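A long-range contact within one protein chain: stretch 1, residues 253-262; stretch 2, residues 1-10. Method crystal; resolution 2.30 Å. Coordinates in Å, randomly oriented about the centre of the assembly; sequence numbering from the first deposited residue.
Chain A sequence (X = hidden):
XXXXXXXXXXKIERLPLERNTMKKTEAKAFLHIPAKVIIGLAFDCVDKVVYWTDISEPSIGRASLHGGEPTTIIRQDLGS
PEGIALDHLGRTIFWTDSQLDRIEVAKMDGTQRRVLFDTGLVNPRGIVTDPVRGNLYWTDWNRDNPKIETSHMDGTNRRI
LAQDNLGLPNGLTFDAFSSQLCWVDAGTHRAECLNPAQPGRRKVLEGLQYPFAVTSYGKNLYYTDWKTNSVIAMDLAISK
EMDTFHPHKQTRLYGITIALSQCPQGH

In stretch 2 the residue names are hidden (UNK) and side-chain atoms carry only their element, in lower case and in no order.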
# COMPACT_ATOMS: atom_id res chain seq x y z
N LEU A 253 0.99 7.97 9.11
CA LEU A 253 1.52 6.75 9.72
C LEU A 253 1.27 5.57 8.78
O LEU A 253 0.21 5.50 8.16
CB LEU A 253 0.83 6.47 11.05
CG LEU A 253 0.96 7.48 12.19
CD1 LEU A 253 0.41 6.86 13.45
CD2 LEU A 253 2.41 7.83 12.41
N TYR A 254 2.21 4.64 8.70
CA TYR A 254 2.03 3.48 7.84
C TYR A 254 2.07 2.13 8.58
O TYR A 254 1.29 1.91 9.50
CB TYR A 254 3.01 3.52 6.66
CG TYR A 254 2.77 4.73 5.78
CD1 TYR A 254 1.60 4.85 5.03
CD2 TYR A 254 3.69 5.79 5.74
CE1 TYR A 254 1.33 5.99 4.27
CE2 TYR A 254 3.43 6.94 4.98
CZ TYR A 254 2.25 7.03 4.25
OH TYR A 254 1.96 8.17 3.54
N GLY A 255 2.97 1.24 8.16
CA GLY A 255 3.07 -0.07 8.79
C GLY A 255 3.37 -0.06 10.27
O GLY A 255 3.90 0.92 10.81
N ILE A 256 3.05 -1.16 10.93
CA ILE A 256 3.27 -1.30 12.36
C ILE A 256 3.57 -2.76 12.68
O ILE A 256 2.96 -3.67 12.12
CB ILE A 256 2.03 -0.81 13.16
CG1 ILE A 256 2.35 -0.71 14.65
CG2 ILE A 256 0.85 -1.73 12.92
CD1 ILE A 256 1.27 0.02 15.43
N THR A 257 4.53 -2.98 13.58
CA THR A 257 4.91 -4.32 13.97
C THR A 257 5.43 -4.32 15.41
O THR A 257 5.75 -3.26 15.96
CB THR A 257 5.99 -4.89 13.00
OG1 THR A 257 6.21 -6.27 13.29
CG2 THR A 257 7.30 -4.12 13.12
N ILE A 258 5.47 -5.49 16.02
CA ILE A 258 5.94 -5.60 17.39
C ILE A 258 7.25 -6.36 17.50
O ILE A 258 7.38 -7.47 16.98
CB ILE A 258 4.87 -6.24 18.30
CG1 ILE A 258 3.70 -5.29 18.45
CG2 ILE A 258 5.45 -6.56 19.68
CD1 ILE A 258 2.64 -5.75 19.40
N ALA A 259 8.23 -5.73 18.14
CA ALA A 259 9.54 -6.33 18.33
C ALA A 259 9.54 -7.15 19.61
O ALA A 259 9.67 -6.61 20.70
CB ALA A 259 10.61 -5.25 18.40
N LEU A 260 9.38 -8.46 19.46
CA LEU A 260 9.36 -9.37 20.61
C LEU A 260 10.77 -9.66 21.10
O LEU A 260 11.71 -9.70 20.30
CB LEU A 260 8.65 -10.67 20.25
CG LEU A 260 7.15 -10.56 19.96
CD1 LEU A 260 6.61 -11.87 19.43
CD2 LEU A 260 6.40 -10.13 21.21
N SER A 261 10.91 -9.87 22.41
CA SER A 261 12.21 -10.17 23.02
C SER A 261 12.68 -11.58 22.72
O SER A 261 13.86 -11.90 22.90
CB SER A 261 12.15 -9.95 24.54
OG SER A 261 11.09 -10.68 25.13
N GLN A 262 11.75 -12.42 22.27
CA GLN A 262 12.04 -13.80 21.91
C GLN A 262 10.88 -14.32 21.05
O GLN A 262 9.79 -13.75 21.07
CB GLN A 262 12.20 -14.68 23.16
CG GLN A 262 10.94 -14.82 23.99
CD GLN A 262 11.03 -15.93 25.03
OE1 GLN A 262 12.03 -16.66 25.10
NE2 GLN A 262 9.99 -16.06 25.85
N UNK A 1 11.38 -5.03 27.22
CA UNK A 1 11.94 -6.05 26.28
C UNK A 1 11.27 -6.03 24.92
O UNK A 1 11.94 -6.21 23.90
N UNK A 2 9.96 -5.82 24.91
CA UNK A 2 9.18 -5.77 23.68
C UNK A 2 8.88 -4.32 23.29
O UNK A 2 8.51 -3.51 24.13
o UNK A 2 7.06 -5.92 24.83
c UNK A 2 7.85 -6.54 23.81
c UNK A 2 8.11 -7.99 24.19
N UNK A 3 9.04 -4.01 22.01
CA UNK A 3 8.81 -2.66 21.54
C UNK A 3 7.82 -2.62 20.39
O UNK A 3 7.59 -3.62 19.71
c UNK A 3 10.13 -2.02 21.08
c UNK A 3 12.79 -2.89 23.40
n UNK A 3 12.64 -1.62 23.74
c UNK A 3 11.20 -2.04 22.13
c UNK A 3 11.65 -1.06 22.96
n UNK A 3 11.94 -3.16 22.43
N UNK A 4 7.22 -1.45 20.20
CA UNK A 4 6.29 -1.21 19.12
C UNK A 4 7.06 -0.41 18.08
O UNK A 4 7.82 0.49 18.44
c UNK A 4 3.75 -1.05 19.79
c UNK A 4 2.72 0.03 20.11
c UNK A 4 5.10 -0.37 19.58
c UNK A 4 3.33 -1.80 18.53
N UNK A 5 6.86 -0.74 16.81
CA UNK A 5 7.55 -0.06 15.73
C UNK A 5 6.55 0.34 14.66
O UNK A 5 5.71 -0.47 14.26
c UNK A 5 8.60 -0.99 15.11
c UNK A 5 10.34 -2.73 15.57
c UNK A 5 9.81 -1.37 15.97
c UNK A 5 10.88 -0.32 15.83
N UNK A 6 6.61 1.59 14.23
CA UNK A 6 5.72 2.05 13.17
C UNK A 6 6.41 2.93 12.14
O UNK A 6 7.45 3.53 12.42
c UNK A 6 4.69 3.97 15.86
c UNK A 6 4.81 6.38 14.48
c UNK A 6 4.43 2.68 13.71
c UNK A 6 4.64 3.97 14.46
c UNK A 6 4.70 5.18 13.78
c UNK A 6 4.86 6.37 15.89
c UNK A 6 4.80 5.17 16.57
N UNK A 7 5.85 2.98 10.94
CA UNK A 7 6.43 3.75 9.85
C UNK A 7 5.78 5.10 9.56
O UNK A 7 4.58 5.29 9.73
c UNK A 7 6.44 2.90 8.58
N UNK A 8 6.62 6.03 9.12
CA UNK A 8 6.24 7.38 8.72
C UNK A 8 7.15 7.71 7.55
O UNK A 8 8.11 6.98 7.28
n UNK A 8 4.55 10.46 12.12
o UNK A 8 6.58 9.58 12.50
c UNK A 8 5.27 8.58 10.76
c UNK A 8 6.46 8.40 9.84
c UNK A 8 5.52 9.59 11.87
N UNK A 9 6.83 8.79 6.84
CA UNK A 9 7.65 9.20 5.71
C UNK A 9 9.01 9.60 6.24
O UNK A 9 9.12 10.41 7.16
c UNK A 9 7.00 10.38 4.94
o UNK A 9 5.77 9.94 4.34
c UNK A 9 7.92 10.89 3.85
N UNK A 10 10.05 8.95 5.70
CA UNK A 10 11.42 9.24 6.08
C UNK A 10 11.94 8.65 7.38
O UNK A 10 13.06 8.97 7.77

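Position 1 has no side-chain atoms, and its backbone O lies 3.8 Å from Ser-261 CB. It is Gly-1.

Position 2 carries one carbon bearing an oxygen and a carbon, set against Leu-260. The branch at CB and the single oxygen identify Thr-2. Its CG2 packs 4.0 Å from Leu-260 CD2.

Position 3 has one carbon and then a five-membered ring of three carbons and two nitrogens. Its CB is 4.2 Å from Ala-259 CB, but the ring leads away from stretch 1. This is an imidazole, hence His-3. The backbone pairs twice with Ala-259: His-3 N donates to Ala-259 O at 3.0 Å, and Ala-259 N donates to His-3 O at 2.7 Å.

Position 4 has four carbons, forked at the second, which lie against Ile-258 and Ile-256. The fork beyond CB marks leucine, Leu-4. Its CD2 lies 3.5 Å from Ile-258 CG1 and 4.1 Å from Ile-256 CD1.

Position 5 shows the same four carbons with the same fork, against Ala-259 and Thr-257, so it is Leu-5. Its CD1 meets Ala-259 CB at 3.8 Å, and its CB lies 3.9 Å from Thr-257 CG2. Leu-5 N to Thr-257 O and Thr-257 N to Leu-5 O are hydrogen bonds, both of 2.9 Å.

Position 6 has one carbon followed by a ring of six carbons, touching Leu-253 and Ile-256. No oxygen is attached to the ring, so it is Phe-6. Its CE2 is 3.5 Å from Leu-253 CD2, and its CB is 4.1 Å from Ile-256 CG1.

Position 7 has a single side-chain carbon, which points toward stretch 1 and lies 4.0 Å from Tyr-254 CB. This gives Ala-7. Ala-7 N donates to Gly-255 O at 2.8 Å, and Tyr-254 N donates to Ala-7 O at 2.7 Å.

Position 8 has three carbons, the third carrying one oxygen and one nitrogen, and touches Leu-253. This is a carboxamide on a two-carbon arm, Gln-8. Its CG meets Leu-253 CD2 at 3.4 Å.

Position 9 has one carbon bearing an oxygen and a carbon, with the oxygen at the edge of the Tyr-254 ring. It is Thr-9. Its OG1 is 3.9 Å from Tyr-254 CE2.

Position 10 has no side-chain atoms and does not touch stretch 1. It is Gly-10, and its positive phi favours glycine.

The two strands run antiparallel, held by six backbone hydrogen bonds. Side chains alternate between faces: Leu-4 and Phe-6 join Ile-256 and Ile-258 on one, while Leu-5 joins Thr-257 and Ala-259 on the other.

Stretch 2 1-10: GTHLLFAQTG
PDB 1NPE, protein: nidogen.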